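Local structure of cytosolic IMP-GMP specific 5'-nucleotidase (Legionella pneumophila subsp. pneumophila, 4OHF) at residues G307-L310 with R311-D315; P226-D229 with K230-W234. The protein probably hydrolyses purine nucleoside 5'-monophosphates such as IMP and GMP, as a magnesium-dependent cytosolic 5'-nucleotidase with a HAD-like fold. All coordinates share one frame; numbering follows the deposited sequence.

Contact 1: residues G307-L310 with R311-D315. With PO4 (phosphate ion), chain I.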
ATOM      1  N   GLY B 307      -0.959  17.099   8.179  1.00 75.52           N
ATOM      2  CA  GLY B 307      -0.964  16.124   7.112  1.00 76.19           C
ATOM      3  C   GLY B 307      -2.192  15.237   7.085  1.00 77.30           C
ATOM      4  O   GLY B 307      -3.310  15.731   6.905  1.00 79.18           O
ATOM      5  N   ASP B 308      -1.993  13.931   7.276  1.00 76.78           N
ATOM      6  CA  ASP B 308      -3.096  12.969   7.234  1.00 76.07           C
ATOM      7  C   ASP B 308      -4.051  13.031   8.421  1.00 74.83           C
ATOM      8  O   ASP B 308      -3.709  12.638   9.538  1.00 74.01           O
ATOM      9  CB  ASP B 308      -2.556  11.547   7.097  1.00 77.86           C
ATOM     10  CG  ASP B 308      -3.666  10.517   6.957  1.00 79.40           C
ATOM     11  OD1 ASP B 308      -4.554  10.711   6.096  1.00 79.66           O
ATOM     12  OD2 ASP B 308      -3.652   9.513   7.701  1.00 79.73           O
ATOM     13  N   ILE B 309      -5.263  13.503   8.142  1.00 73.18           N
ATOM     14  CA  ILE B 309      -6.305  13.659   9.145  1.00 71.84           C
ATOM     15  C   ILE B 309      -6.800  12.315   9.670  1.00 71.51           C
ATOM     16  O   ILE B 309      -7.140  12.182  10.841  1.00 71.05           O
ATOM     17  CB  ILE B 309      -7.502  14.447   8.553  1.00 71.13           C
ATOM     18  CG1 ILE B 309      -6.996  15.722   7.866  1.00 70.31           C
ATOM     19  CG2 ILE B 309      -8.491  14.801   9.648  1.00 69.74           C
ATOM     20  CD1 ILE B 309      -8.091  16.582   7.249  1.00 70.21           C
ATOM     21  N   LEU B 310      -6.831  11.318   8.797  1.00 72.35           N
ATOM     22  CA  LEU B 310      -7.299   9.984   9.162  1.00 73.20           C
ATOM     23  C   LEU B 310      -6.395   9.272  10.169  1.00 73.10           C
ATOM     24  O   LEU B 310      -6.845   8.879  11.250  1.00 72.43           O
ATOM     25  CB  LEU B 310      -7.458   9.132   7.891  1.00 74.27           C
ATOM     26  CG  LEU B 310      -7.990   7.688   7.958  1.00 75.82           C
ATOM     27  CD1 LEU B 310      -6.833   6.712   8.234  1.00 75.75           C
ATOM     28  CD2 LEU B 310      -9.100   7.577   9.017  1.00 74.33           C
ATOM     29  N   ARG B 311      -5.125   9.105   9.814  1.00 73.07           N
ATOM     30  CA  ARG B 311      -4.173   8.438  10.695  1.00 73.08           C
ATOM     31  C   ARG B 311      -4.125   9.098  12.068  1.00 72.42           C
ATOM     32  O   ARG B 311      -3.914   8.430  13.078  1.00 73.78           O
ATOM     33  CB  ARG B 311      -2.779   8.446  10.059  1.00 73.75           C
ATOM     34  CG  ARG B 311      -1.661   8.012  10.981  1.00 74.48           C
ATOM     35  CD  ARG B 311      -0.373   7.811  10.194  1.00 76.42           C
ATOM     36  NE  ARG B 311       0.749   7.368  11.025  1.00 77.06           N
ATOM     37  CZ  ARG B 311       0.651   6.507  12.035  1.00 77.52           C
ATOM     38  NH1 ARG B 311      -0.524   5.987  12.369  1.00 78.18           N
ATOM     39  NH2 ARG B 311       1.735   6.145  12.706  1.00 78.64           N
ATOM     40  N   LEU B 312      -4.341  10.410  12.098  1.00 70.85           N
ATOM     41  CA  LEU B 312      -4.312  11.165  13.340  1.00 68.97           C
ATOM     42  C   LEU B 312      -5.591  11.032  14.172  1.00 67.91           C
ATOM     43  O   LEU B 312      -5.524  10.800  15.376  1.00 67.73           O
ATOM     44  CB  LEU B 312      -4.032  12.633  13.036  1.00 67.71           C
ATOM     45  CG  LEU B 312      -3.546  13.493  14.202  1.00 66.74           C
ATOM     46  CD1 LEU B 312      -2.951  14.774  13.645  1.00 66.57           C
ATOM     47  CD2 LEU B 312      -4.693  13.787  15.161  1.00 66.19           C
ATOM     48  N   LYS B 313      -6.752  11.187  13.544  1.00 66.83           N
ATOM     49  CA  LYS B 313      -8.007  11.068  14.278  1.00 66.20           C
ATOM     50  C   LYS B 313      -8.294   9.600  14.591  1.00 66.11           C
ATOM     51  O   LYS B 313      -9.153   9.294  15.416  1.00 66.42           O
ATOM     52  CB  LYS B 313      -9.180  11.663  13.476  1.00 64.19           C
ATOM     53  CG  LYS B 313      -9.021  13.129  13.080  1.00 63.69           C
ATOM     54  CD  LYS B 313      -9.054  14.085  14.268  1.00 63.05           C
ATOM     55  CE  LYS B 313     -10.452  14.247  14.817  1.00 61.98           C
ATOM     56  NZ  LYS B 313     -10.452  15.038  16.076  1.00 59.54           N
ATOM     57  N   LYS B 314      -7.567   8.694  13.946  1.00 66.43           N
ATOM     58  CA  LYS B 314      -7.768   7.261  14.160  1.00 66.54           C
ATOM     59  C   LYS B 314      -7.041   6.722  15.393  1.00 65.20           C
ATOM     60  O   LYS B 314      -7.575   5.893  16.125  1.00 65.04           O
ATOM     61  CB  LYS B 314      -7.305   6.471  12.932  1.00 68.70           C
ATOM     62  CG  LYS B 314      -7.549   4.972  13.036  1.00 72.34           C
ATOM     63  CD  LYS B 314      -6.878   4.183  11.913  1.00 74.23           C
ATOM     64  CE  LYS B 314      -5.367   4.083  12.111  1.00 75.60           C
ATOM     65  NZ  LYS B 314      -4.699   3.315  11.013  1.00 76.39           N
ATOM     66  N   ASP B 315      -5.825   7.198  15.623  1.00 63.38           N
ATOM     67  CA  ASP B 315      -5.040   6.717  16.752  1.00 62.26           C
ATOM     68  C   ASP B 315      -4.980   7.663  17.933  1.00 60.33           C
ATOM     69  O   ASP B 315      -4.261   7.398  18.890  1.00 60.55           O
ATOM     70  CB  ASP B 315      -3.610   6.424  16.306  1.00 63.92           C
ATOM     71  CG  ASP B 315      -3.545   5.450  15.156  1.00 66.01           C
ATOM     72  OD1 ASP B 315      -2.484   5.401  14.495  1.00 66.56           O
ATOM     73  OD2 ASP B 315      -4.545   4.734  14.922  1.00 67.46           O
TER
HETATM   74  P   PO4 I 502     -13.449  16.182  16.558  1.00 68.79           P
HETATM   75  O1  PO4 I 502     -12.854  16.800  17.769  1.00 66.49           O
HETATM   76  O2  PO4 I 502     -13.037  16.949  15.356  1.00 70.31           O
HETATM   77  O3  PO4 I 502     -14.928  16.198  16.671  1.00 71.75           O
HETATM   78  O4  PO4 I 502     -12.984  14.780  16.429  1.00 69.89           O
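Ile309 and Lys313 meet one turn apart at the start of helix 309-315. This helix is the crossover of the beta-alpha-beta unit between strands 298-302 and 319-323 of the HAD-like core. The packed part lies on the Ile309 side. Lys313 N donates to Ile309 O at 2.9 Å, with an N-H...O angle of 163°. The two side chains run side by side in the same direction, and Ile309 CG2 touches Lys313 CG at 3.9 Å. Ile309 also packs on Gln422, Arg425 and Phe426 of helix 418-426, next to the GMP-binding Tyr421. Leu312 is buried against Phe251 and Tyr306.

The other side is more open. Asp308 is the N-cap. With CG anti to the backbone N (chi1 -176°), its carboxylate reaches the first turn of the helix. There OD2 accepts from Arg311 N, though the position of OD2 is doubtful. Arg311 stretches out in an extended chain to Asp315, where NH1 and OD1 form a salt bridge of 3.0 Å. Tyr252 adds a cation-pi contact to Arg311.

Lys313 bends at chi2 and chi3. Its NZ donates to phosphate O4 at 2.6 Å and hydrogen-bonds Thr320 OG1. Arg10, Arg319 and Thr320 N also bind this phosphate, probably from the crystallisation liquor, as does Tyr113 of the second subunit. The chemistry implies an anion-binding spot at the subunit interface, where phosphate would help balance the clustered positive charge.

Contact 2: residues P226-D229 with K230-W234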
ATOM      1  N   PRO B 226       3.206  40.717  30.186  1.00 55.50           N
ATOM      2  CA  PRO B 226       2.697  42.091  30.163  1.00 56.36           C
ATOM      3  C   PRO B 226       1.257  42.280  30.653  1.00 56.39           C
ATOM      4  O   PRO B 226       0.872  43.387  30.997  1.00 56.78           O
ATOM      5  CB  PRO B 226       2.873  42.493  28.698  1.00 55.79           C
ATOM      6  CG  PRO B 226       4.088  41.762  28.309  1.00 55.35           C
ATOM      7  CD  PRO B 226       3.855  40.387  28.907  1.00 55.29           C
ATOM      8  N   PHE B 227       0.471  41.209  30.704  1.00 58.11           N
ATOM      9  CA  PHE B 227      -0.931  41.314  31.124  1.00 59.45           C
ATOM     10  C   PHE B 227      -1.262  40.541  32.395  1.00 60.43           C
ATOM     11  O   PHE B 227      -2.430  40.262  32.677  1.00 60.04           O
ATOM     12  CB  PHE B 227      -1.845  40.818  30.003  1.00 58.57           C
ATOM     13  CG  PHE B 227      -1.463  41.321  28.652  1.00 58.13           C
ATOM     14  CD1 PHE B 227      -1.676  42.646  28.304  1.00 56.65           C
ATOM     15  CD2 PHE B 227      -0.867  40.464  27.728  1.00 58.32           C
ATOM     16  CE1 PHE B 227      -1.304  43.118  27.053  1.00 58.24           C
ATOM     17  CE2 PHE B 227      -0.491  40.926  26.473  1.00 58.66           C
ATOM     18  CZ  PHE B 227      -0.710  42.258  26.135  1.00 58.61           C
ATOM     19  N   LEU B 228      -0.235  40.181  33.150  1.00 62.96           N
ATOM     20  CA  LEU B 228      -0.430  39.450  34.396  1.00 66.20           C
ATOM     21  C   LEU B 228      -0.341  40.428  35.568  1.00 68.87           C
ATOM     22  O   LEU B 228       0.423  41.390  35.518  1.00 69.40           O
ATOM     23  CB  LEU B 228       0.642  38.364  34.534  1.00 65.68           C
ATOM     24  CG  LEU B 228       0.438  36.946  33.974  1.00 65.82           C
ATOM     25  CD1 LEU B 228      -0.418  36.948  32.724  1.00 65.99           C
ATOM     26  CD2 LEU B 228       1.807  36.341  33.707  1.00 64.04           C
ATOM     27  N   ASP B 229      -1.126  40.196  36.613  1.00 72.14           N
ATOM     28  CA  ASP B 229      -1.096  41.075  37.779  1.00 74.63           C
ATOM     29  C   ASP B 229       0.277  41.034  38.432  1.00 75.63           C
ATOM     30  O   ASP B 229       1.005  40.048  38.298  1.00 75.76           O
ATOM     31  CB  ASP B 229      -2.158  40.655  38.794  1.00 77.20           C
ATOM     32  CG  ASP B 229      -3.566  40.944  38.315  1.00 79.16           C
ATOM     33  OD1 ASP B 229      -3.871  42.131  38.070  1.00 79.79           O
ATOM     34  OD2 ASP B 229      -4.365  39.990  38.184  1.00 81.23           O
ATOM     35  N   LYS B 230       0.633  42.108  39.130  1.00 76.72           N
ATOM     36  CA  LYS B 230       1.929  42.182  39.806  1.00 77.73           C
ATOM     37  C   LYS B 230       2.112  40.934  40.676  1.00 76.48           C
ATOM     38  O   LYS B 230       1.270  40.631  41.522  1.00 75.70           O
ATOM     39  CB  LYS B 230       1.999  43.443  40.677  1.00 80.42           C
ATOM     40  CG  LYS B 230       3.417  43.942  40.954  1.00 82.69           C
ATOM     41  CD  LYS B 230       4.109  44.376  39.655  1.00 85.38           C
ATOM     42  CE  LYS B 230       5.554  44.831  39.884  1.00 86.28           C
ATOM     43  NZ  LYS B 230       5.653  46.037  40.757  1.00 86.39           N
ATOM     44  N   GLY B 231       3.204  40.206  40.456  1.00 75.23           N
ATOM     45  CA  GLY B 231       3.446  39.002  41.232  1.00 74.29           C
ATOM     46  C   GLY B 231       3.128  37.692  40.517  1.00 73.94           C
ATOM     47  O   GLY B 231       3.812  36.680  40.728  1.00 73.80           O
ATOM     48  N   GLU B 232       2.091  37.693  39.679  1.00 71.67           N
ATOM     49  CA  GLU B 232       1.710  36.493  38.937  1.00 69.34           C
ATOM     50  C   GLU B 232       2.829  36.046  37.994  1.00 66.63           C
ATOM     51  O   GLU B 232       3.721  36.821  37.672  1.00 66.30           O
ATOM     52  CB  GLU B 232       0.416  36.743  38.146  1.00 69.35           C
ATOM     53  CG  GLU B 232      -0.861  36.598  38.974  1.00 70.15           C
ATOM     54  CD  GLU B 232      -2.134  36.883  38.182  1.00 70.08           C
ATOM     55  OE1 GLU B 232      -3.235  36.610  38.708  1.00 70.25           O
ATOM     56  OE2 GLU B 232      -2.041  37.385  37.044  1.00 68.69           O
ATOM     57  N   HIS B 233       2.779  34.786  37.573  1.00 64.17           N
ATOM     58  CA  HIS B 233       3.772  34.220  36.667  1.00 61.98           C
ATOM     59  C   HIS B 233       3.045  33.496  35.556  1.00 59.68           C
ATOM     60  O   HIS B 233       2.122  32.738  35.829  1.00 58.93           O
ATOM     61  CB  HIS B 233       4.651  33.246  37.432  1.00 63.57           C
ATOM     62  CG  HIS B 233       5.424  33.891  38.532  1.00 66.19           C
ATOM     63  ND1 HIS B 233       6.609  34.564  38.314  1.00 67.18           N
ATOM     64  CD2 HIS B 233       5.148  34.030  39.850  1.00 66.54           C
ATOM     65  CE1 HIS B 233       7.029  35.088  39.451  1.00 66.65           C
ATOM     66  NE2 HIS B 233       6.160  34.779  40.397  1.00 67.40           N
ATOM     67  N   TRP B 234       3.456  33.707  34.309  1.00 57.17           N
ATOM     68  CA  TRP B 234       2.760  33.056  33.205  1.00 55.42           C
ATOM     69  C   TRP B 234       2.639  31.563  33.395  1.00 53.38           C
ATOM     70  O   TRP B 234       1.684  30.959  32.928  1.00 55.03           O
ATOM     71  CB  TRP B 234       3.428  33.351  31.857  1.00 56.10           C
ATOM     72  CG  TRP B 234       4.825  32.841  31.696  1.00 55.45           C
ATOM     73  CD1 TRP B 234       5.978  33.553  31.846  1.00 56.41           C
ATOM     74  CD2 TRP B 234       5.216  31.522  31.308  1.00 54.89           C
ATOM     75  NE1 TRP B 234       7.065  32.759  31.570  1.00 55.62           N
ATOM     76  CE2 TRP B 234       6.623  31.506  31.236  1.00 55.14           C
ATOM     77  CE3 TRP B 234       4.514  30.348  31.014  1.00 54.95           C
ATOM     78  CZ2 TRP B 234       7.342  30.362  30.882  1.00 54.51           C
ATOM     79  CZ3 TRP B 234       5.230  29.211  30.664  1.00 54.65           C
ATOM     80  CH2 TRP B 234       6.630  29.229  30.600  1.00 53.91           C
TER
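Asp229 and Glu232 close a type II beta turn in the loop between helix 213-224 and strand 240-243. Lys230 occupies the second position of the turn. Its side chain leads away from 226-229, and only CB stays near the Asp229 backbone. Gly231 takes the third position with a positive phi of 102°, as is usual in a type II turn.

Glu232 ends the turn and makes both hydrogen bonds of the contact. Its N donates to Asp229 O at 2.9 Å, the bond that closes the turn. Its CG is anti to the carbonyl carbon (chi1 -82°), and the chain beyond is extended. This carries the carboxylate back alongside Asp229. There OE2 accepts from Asp229 N at 3.0 Å, and the N-H comes from above the carboxylate plane. The two carboxylates are turned 60° apart, with Asp229 OD2 and Glu232 OE1 at 3.6 Å. Lys196 of helix 189-200 forms salt bridges to both residues and probably offsets the repulsion between them.

His233 points away from 226-229 and takes little part. Trp234 is buried, and its side chain packs on Lys217, Leu220 and Asp221 of helix 213-224. On the first segment its partner is Leu228, whose other neighbours include Val192. The apolar contact runs from Leu228 CD2 to Trp234 CB at 3.9 Å.

The two contacts lie far apart, with centres about 38 Å and nearest atoms about 24 Å from each other. They share no helix or loop. Contact 1 is partly buried, on a crossover helix of the central sheet, close to the GMP site and the second subunit. Contact 2 is a surface loop, away from the annotated sites and from other chains of the assembly. The chemistry follows the place. In 307-315 the backbone bonds of a helix start are joined to apolar packing, and a lysine faces an anion. In 226-234 a single turn is tied by backbone and carboxylate bonds, and two acids share a lysine.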